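Local coordinates for homospermidine synthase (Legionella pneumophila subsp. pneumophila str. Philadelphia 1, PDB 2PH5) that catalyses the formation of the polyamine homospermidine and binds NAD, at the interface of chains A and B. Residues are numbered along the deposited sequence; one frame, centred on the assembly and turned at random. Chains: chain A/B, Homospermidine synthase.

Contact 1 and contact 2 lie about 20 Å apart, between the centres of their C-alpha atoms, on one two-fold symmetric interface, and they share no residue. Contact 1 straddles the two-fold: the same loop and strand residues come from both chains, around a tyrosine pair. Contact 2 is asymmetric in itself, with helix 325-336 of chain B set against strands and the same helix of chain A, and it recurs with the chains exchanged. A mostly apolar meeting of loop and strand residues thus supplements a helix-on-strand junction. Both are features of the deposited dimer; the structure alone does not show that this dimer is the functional form.

Contact 1: the interface of chains A and B. Residues chain A 213-214, 216, 353; chain B 213-214, 216, 353.
A:Tyr214 and B:Tyr214 meet across the two-fold in an edge-to-face pair, in a part of the chain assigned to the saccharopine dehydrogenase C-terminal family. Their side chains cross at about a right angle, and the rings are inclined by 64° with centroids 4.8 Å apart. The two CD1 atoms, one from each ring, are the nearest points at 3.3 Å, so the rings touch through the same CD1 corner, next to the CG that joins the ring to its chain. In each chain CG stands anti to the backbone N (chi1 175°), which sends the ring out from the loop that follows strand 212-213 and across to its partner.

Beside this pair, and again with the chains exchanged, A:Ile353 on strand 352-354 reaches tip to tip toward B:Pro216. The terminal methyl CD1 of A:Ile353 comes 3.5 Å from the ring carbon CD of B:Pro216. CG1 of the isoleucine sits between the backbone N and the carbonyl carbon (chi1 70°), and the chain then extends to carry CD1 to the proline. The same methyl also meets the tyrosine, with A:Ile353 CD1 3.9 Å from B:Tyr214 CE1, and so bridges the two partner residues. The next ring carbon, CG of B:Pro216, lies 3.5 Å from the backbone oxygen O of A:Thr213. Among these residues no N or O comes within bonding reach of the other chain.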
# COMPACT_ATOMS: atom_id res chain seq x y z
N THR A 213 -0.89 7.83 -12.77
CA THR A 213 -1.78 8.90 -13.19
C THR A 213 -1.48 10.30 -12.69
O THR A 213 -0.62 10.52 -11.84
CB THR A 213 -3.20 8.61 -12.74
OG1 THR A 213 -3.21 8.55 -11.31
CG2 THR A 213 -3.70 7.29 -13.31
N TYR A 214 -2.25 11.25 -13.23
CA TYR A 214 -2.17 12.65 -12.86
C TYR A 214 -3.54 13.30 -13.10
O TYR A 214 -4.13 13.14 -14.17
CB TYR A 214 -1.10 13.37 -13.68
CG TYR A 214 -1.08 14.86 -13.40
CD1 TYR A 214 -0.45 15.37 -12.25
CD2 TYR A 214 -1.79 15.74 -14.21
CE1 TYR A 214 -0.54 16.73 -11.93
CE2 TYR A 214 -1.88 17.09 -13.89
CZ TYR A 214 -1.26 17.57 -12.75
OH TYR A 214 -1.42 18.89 -12.42
N PRO A 216 -2.77 13.15 -8.75
CA PRO A 216 -2.66 12.02 -7.81
C PRO A 216 -4.02 11.56 -7.28
O PRO A 216 -5.06 12.15 -7.59
CB PRO A 216 -1.80 12.59 -6.69
CG PRO A 216 -1.00 13.66 -7.36
CD PRO A 216 -2.02 14.31 -8.25
N ILE A 353 -0.81 8.75 -17.23
CA ILE A 353 0.20 9.33 -18.10
C ILE A 353 1.30 8.37 -18.55
O ILE A 353 1.97 8.63 -19.55
CB ILE A 353 0.85 10.53 -17.40
CG1 ILE A 353 1.70 10.04 -16.22
CG2 ILE A 353 -0.24 11.48 -16.93
CD1 ILE A 353 2.25 11.13 -15.32
N THR B 213 2.54 13.86 -5.15
CA THR B 213 3.55 14.39 -6.05
C THR B 213 3.35 14.19 -7.54
O THR B 213 2.45 13.47 -7.98
CB THR B 213 4.90 13.77 -5.75
OG1 THR B 213 4.80 12.36 -5.96
CG2 THR B 213 5.32 14.04 -4.32
N TYR B 214 4.23 14.82 -8.31
CA TYR B 214 4.25 14.72 -9.76
C TYR B 214 5.69 14.96 -10.24
O TYR B 214 6.34 15.92 -9.84
CB TYR B 214 3.32 15.76 -10.39
CG TYR B 214 3.41 15.76 -11.89
CD1 TYR B 214 2.74 14.79 -12.66
CD2 TYR B 214 4.25 16.65 -12.55
CE1 TYR B 214 2.93 14.71 -14.05
CE2 TYR B 214 4.44 16.58 -13.93
CZ TYR B 214 3.79 15.61 -14.67
OH TYR B 214 4.04 15.52 -16.01
N PRO B 216 4.58 10.74 -10.99
CA PRO B 216 4.31 9.62 -10.07
C PRO B 216 5.58 8.90 -9.62
O PRO B 216 6.69 9.22 -10.06
CB PRO B 216 3.42 8.71 -10.90
CG PRO B 216 2.77 9.63 -11.88
CD PRO B 216 3.91 10.53 -12.28
N ILE B 353 2.88 18.40 -5.20
CA ILE B 353 1.99 19.45 -5.68
C ILE B 353 0.85 19.82 -4.74
O ILE B 353 0.28 20.90 -4.85
CB ILE B 353 1.41 19.05 -7.04
CG1 ILE B 353 0.42 17.88 -6.85
CG2 ILE B 353 2.53 18.67 -7.98
CD1 ILE B 353 -0.09 17.25 -8.13

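Contact 2: the interface of chains A and B. Residues chain A 275, 287, 289, 322, 328; chain B 329, 332, 336.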
# COMPACT_ATOMS: atom_id res chain seq x y z
N MSE A 275 -1.07 -12.48 0.45
CA MSE A 275 -0.09 -12.16 -0.57
C MSE A 275 0.61 -13.45 -1.02
O MSE A 275 0.82 -14.37 -0.24
CB MSE A 275 0.97 -11.20 -0.01
CG MSE A 275 0.42 -9.92 0.61
SE MSE A 275 -0.60 -8.85 -0.63
CE MSE A 275 0.84 -8.23 -1.77
N HIS A 287 5.15 -9.37 -4.98
CA HIS A 287 4.14 -9.94 -4.10
C HIS A 287 2.77 -9.48 -4.56
O HIS A 287 2.41 -8.31 -4.39
CB HIS A 287 4.36 -9.51 -2.65
CG HIS A 287 5.52 -10.17 -1.98
ND1 HIS A 287 5.73 -10.11 -0.62
CD2 HIS A 287 6.56 -10.88 -2.49
CE1 HIS A 287 6.84 -10.76 -0.32
NE2 HIS A 287 7.36 -11.24 -1.44
N PHE A 289 -1.60 -9.83 -4.74
CA PHE A 289 -2.73 -10.17 -3.89
C PHE A 289 -3.33 -11.45 -4.46
O PHE A 289 -3.45 -11.58 -5.68
CB PHE A 289 -3.81 -9.07 -3.91
CG PHE A 289 -3.41 -7.80 -3.22
CD1 PHE A 289 -2.69 -6.82 -3.91
CD2 PHE A 289 -3.71 -7.60 -1.88
CE1 PHE A 289 -2.27 -5.66 -3.26
CE2 PHE A 289 -3.30 -6.45 -1.22
CZ PHE A 289 -2.57 -5.47 -1.92
N ASN A 322 -1.33 -7.69 -8.83
CA ASN A 322 -0.71 -6.49 -8.30
C ASN A 322 -1.31 -5.38 -9.16
O ASN A 322 -0.87 -5.16 -10.29
CB ASN A 322 0.80 -6.54 -8.46
CG ASN A 322 1.49 -5.42 -7.72
OD1 ASN A 322 2.69 -5.19 -7.90
ND2 ASN A 322 0.75 -4.71 -6.88
N ARG A 328 -3.61 0.20 -5.28
CA ARG A 328 -2.89 -0.31 -4.12
C ARG A 328 -3.21 0.59 -2.95
O ARG A 328 -3.52 0.13 -1.85
CB ARG A 328 -1.38 -0.30 -4.36
CG ARG A 328 -0.96 -1.21 -5.48
CD ARG A 328 0.50 -0.97 -5.87
NE ARG A 328 0.72 -1.39 -7.25
CZ ARG A 328 1.81 -1.12 -7.96
NH1 ARG A 328 1.89 -1.54 -9.21
NH2 ARG A 328 2.80 -0.43 -7.41
N LEU B 329 3.54 3.20 -1.00
CA LEU B 329 3.87 2.36 -2.14
C LEU B 329 5.29 1.84 -1.94
O LEU B 329 5.58 0.69 -2.28
CB LEU B 329 3.80 3.17 -3.44
CG LEU B 329 2.44 3.73 -3.88
CD1 LEU B 329 2.61 4.63 -5.10
CD2 LEU B 329 1.50 2.59 -4.20
N PHE B 332 5.33 -0.96 0.59
CA PHE B 332 4.70 -2.10 -0.07
C PHE B 332 5.73 -2.82 -0.95
O PHE B 332 5.86 -4.04 -0.90
CB PHE B 332 3.50 -1.63 -0.90
CG PHE B 332 2.83 -2.71 -1.71
CD1 PHE B 332 3.31 -3.05 -2.98
CD2 PHE B 332 1.71 -3.39 -1.21
CE1 PHE B 332 2.68 -4.05 -3.74
CE2 PHE B 332 1.08 -4.38 -1.97
CZ PHE B 332 1.57 -4.71 -3.24
N SER B 336 7.60 -6.43 -0.67
CA SER B 336 7.52 -7.18 -1.92
C SER B 336 8.91 -7.69 -2.33
O SER B 336 9.04 -8.74 -2.95
CB SER B 336 6.94 -6.30 -3.03
OG SER B 336 6.91 -6.97 -4.28
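The backbone N of A:His287, on strand 286-289, donates a hydrogen bond of 3.1 Å to the hydroxyl OG of B:Ser336, clearly bent at 136° about the hydrogen. OG points to that strand because it stands anti to its own backbone N. The same serine also lies against the histidine side chain: its carbonyl oxygen O sits over one face of the A:His287 imidazole, 3.2 Å above the plane and displaced toward the rim, on the CD2 and NE2 side. Its CA packs near the ring root, with A:His287 CG 3.6 Å from B:Ser336 CA. One serine is therefore met by a backbone N-H through its hydroxyl and by an aromatic face through its main chain.

One helical turn earlier, B:Phe332 pushes its ring into chain A and hides 98 Å² there, more than any other residue of this patch. CG anti to the backbone N (chi1 176°) points the ring away from its helix. Its outer carbons do the touching. CE2 of B:Phe332 meets the rim of A:Phe289 at CE1, 3.8 Å away, the two side chains crossing at a slant. The methyl CE of A:Met275, a selenomethionine in the crystal, comes 3.9 Å from that same CE2, while its selenium lies over a face of A:Phe289 and backs that ring. The amide nitrogen ND2 of A:Asn322 comes to the neighbouring CZ-CE1 edge, tilted off the ring plane and 3.7 Å from CZ of B:Phe332; the two side chains slide past each other in opposite directions, the amide plane turned 28° from the ring.

Farther along, the extended aliphatic stem of A:Arg328 crosses B:Leu329 at about a right angle, with CD 4.1 Å from CD2 of the leucine. In the fold, one side of helix 325-336 of chain B, ending at B:Ser336, docks against strands 275-278, 286-289 and 316-322 of chain A, while A:Arg328 comes from the equivalent helix of chain A.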